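Local coordinates for protein peptidoglycan N-acetylglucosamine deacetylase (Agathobacter rectalis, PDB 5JMU) that probably removes acetyl groups from N-acetylglucosamine in peptidoglycan, through a zinc-dependent catalytic domain of the NodB-homology (carbohydrate esterase family 4) type, at residues Y23-D28 with T49-N54. Sequence-based numbering, arbitrary orientation.
With ZN (zinc ion), chain C.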
# COMPACT_ATOMS: atom_id res chain seq x y z
N TYR A 23 5.82 -7.61 4.35
CA TYR A 23 4.49 -7.03 4.25
C TYR A 23 4.23 -6.91 2.76
O TYR A 23 4.78 -5.99 2.12
CB TYR A 23 4.41 -5.66 4.93
CG TYR A 23 4.70 -5.65 6.43
CD1 TYR A 23 3.70 -5.93 7.36
CD2 TYR A 23 5.96 -5.26 6.91
CE1 TYR A 23 3.98 -5.87 8.73
CE2 TYR A 23 6.24 -5.20 8.28
CZ TYR A 23 5.25 -5.50 9.19
OH TYR A 23 5.53 -5.44 10.54
N LEU A 24 3.40 -7.79 2.19
CA LEU A 24 2.98 -7.60 0.80
C LEU A 24 1.93 -6.49 0.79
O LEU A 24 0.97 -6.51 1.59
CB LEU A 24 2.36 -8.89 0.21
CG LEU A 24 3.32 -10.04 0.00
CD1 LEU A 24 2.53 -11.28 -0.46
CD2 LEU A 24 4.34 -9.65 -1.04
N THR A 25 2.11 -5.51 -0.08
CA THR A 25 1.13 -4.42 -0.19
C THR A 25 0.76 -4.19 -1.63
O THR A 25 1.56 -4.38 -2.54
CB THR A 25 1.63 -3.09 0.43
OG1 THR A 25 2.62 -2.45 -0.43
CG2 THR A 25 2.26 -3.36 1.80
N PHE A 26 -0.47 -3.74 -1.84
CA PHE A 26 -1.04 -3.61 -3.19
C PHE A 26 -1.72 -2.25 -3.34
O PHE A 26 -2.69 -1.95 -2.59
CB PHE A 26 -2.05 -4.74 -3.44
CG PHE A 26 -1.41 -6.12 -3.36
CD1 PHE A 26 -0.74 -6.64 -4.48
CD2 PHE A 26 -1.44 -6.84 -2.17
CE1 PHE A 26 -0.07 -7.89 -4.42
CE2 PHE A 26 -0.79 -8.09 -2.08
CZ PHE A 26 -0.10 -8.61 -3.21
N ASP A 27 -1.28 -1.49 -4.36
CA ASP A 27 -1.84 -0.16 -4.64
C ASP A 27 -2.75 -0.18 -5.80
O ASP A 27 -2.60 -1.01 -6.71
CB ASP A 27 -0.75 0.88 -5.03
CG ASP A 27 0.02 1.43 -3.85
OD1 ASP A 27 -0.11 0.93 -2.73
OD2 ASP A 27 0.81 2.37 -4.14
N ASP A 28 -3.66 0.79 -5.79
CA ASP A 28 -4.42 1.27 -6.96
C ASP A 28 -5.73 0.52 -7.20
O ASP A 28 -6.55 1.02 -7.96
CB ASP A 28 -3.59 1.22 -8.27
CG ASP A 28 -2.62 2.37 -8.41
OD1 ASP A 28 -2.26 3.02 -7.40
OD2 ASP A 28 -2.10 2.54 -9.52
N THR A 49 -1.88 -6.04 2.67
CA THR A 49 -2.37 -4.70 2.91
C THR A 49 -2.76 -4.11 1.57
O THR A 49 -1.96 -4.14 0.64
CB THR A 49 -1.28 -3.83 3.56
OG1 THR A 49 -0.82 -4.43 4.76
CG2 THR A 49 -1.83 -2.44 3.87
N PHE A 50 -3.96 -3.55 1.49
CA PHE A 50 -4.45 -2.92 0.25
C PHE A 50 -4.58 -1.44 0.42
O PHE A 50 -5.31 -0.98 1.31
CB PHE A 50 -5.80 -3.53 -0.14
CG PHE A 50 -5.67 -4.97 -0.55
CD1 PHE A 50 -5.40 -5.32 -1.87
CD2 PHE A 50 -5.73 -5.97 0.42
CE1 PHE A 50 -5.26 -6.68 -2.25
CE2 PHE A 50 -5.56 -7.33 0.06
CZ PHE A 50 -5.32 -7.68 -1.29
N PHE A 51 -3.87 -0.69 -0.43
CA PHE A 51 -3.97 0.78 -0.43
C PHE A 51 -4.90 1.14 -1.58
O PHE A 51 -4.49 1.11 -2.75
CB PHE A 51 -2.58 1.40 -0.56
CG PHE A 51 -1.73 1.19 0.66
CD1 PHE A 51 -1.87 2.04 1.74
CD2 PHE A 51 -0.82 0.16 0.72
CE1 PHE A 51 -1.08 1.90 2.89
CE2 PHE A 51 -0.02 -0.02 1.87
CZ PHE A 51 -0.14 0.87 2.96
N VAL A 52 -6.16 1.46 -1.25
CA VAL A 52 -7.23 1.44 -2.25
C VAL A 52 -7.61 2.80 -2.85
O VAL A 52 -7.27 3.88 -2.30
CB VAL A 52 -8.50 0.75 -1.66
CG1 VAL A 52 -8.16 -0.72 -1.29
CG2 VAL A 52 -9.03 1.49 -0.45
N THR A 53 -8.29 2.74 -4.00
CA THR A 53 -8.73 3.90 -4.73
C THR A 53 -10.17 3.67 -5.12
O THR A 53 -10.67 2.54 -4.97
CB THR A 53 -7.96 4.13 -6.05
OG1 THR A 53 -8.34 3.11 -6.99
CG2 THR A 53 -6.47 4.16 -5.85
N ASN A 54 -10.79 4.69 -5.69
CA ASN A 54 -12.09 4.50 -6.30
C ASN A 54 -12.02 4.64 -7.82
O ASN A 54 -12.98 5.09 -8.48
CB ASN A 54 -13.10 5.47 -5.71
CG ASN A 54 -14.52 5.00 -5.91
OD1 ASN A 54 -14.81 3.80 -5.81
ND2 ASN A 54 -15.39 5.92 -6.21
ZN ZN C . -0.88 4.60 -7.09
O HOH W 1 1.09 -6.34 4.33
O HOH W 2 0.62 3.30 -6.55
O HOH W 3 -0.13 4.30 -9.04
O HOH W 4 0.60 6.18 -6.91
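Phe-26 and Phe-50 project side by side from one face of two neighbouring parallel strands, an instance of how the distorted (beta/alpha) barrel of NodB-type deacetylases packs helices on one side of its strands and carries zinc at their C-terminal ends. Their planes are nearly parallel, 25° apart, but slid so far that the rings barely overlap; the closest approach is Phe-26 CB to Phe-50 CD1, 3.7 Å, with Phe-50 CE1 reaching Phe-26 CD2. On the other face, Thr-25, Asp-27, Thr-49 and Phe-51 gather. The Phe-51 ring takes Thr-25 CB at its edge, in plane, 3.8 Å from CE2. Asp-27 sets its carboxylate steeply against that ring, at 79°, and OD1 comes within 3.3 Å of Phe-51 CB while forming a salt bridge with Arg-115. Backbone bonds zip the strands together: Thr-49 N to Leu-24 O, Phe-26 N to Thr-49 O, Phe-51 N to Phe-26 O and Asp-28 N to Phe-51 O. A water donates to Leu-24 O and accepts from Thr-49 OG1, which is also hydrogen-bonded to Leu-213 N. Just beyond strand 21-27, Asp-28 puts its OD1 on the zinc at 2.1 Å, while OD2 accepts from a zinc-bound water; Asp-27 OD2 accepts from another. His-76 and His-80 complete the protein ligands. Thr-53 holds this turn: OG1, between backbone N and carbonyl carbon (chi1 70°), donates to Asp-28 O at 2.9 Å from above the carbonyl plane, and CG2 packs 3.7 Å from Asp-28 CA. An alanine here, lacking OG1 and CG2, would probably leave the zinc-binding turn less firmly fixed. The two strands and intervening helix 34-43 form a beta-alpha-beta unit, Leu-37 packing against both Phe-26 and Phe-50, while strands 180-186 and 72-77 flank strands 21-27 and 49-53, respectively.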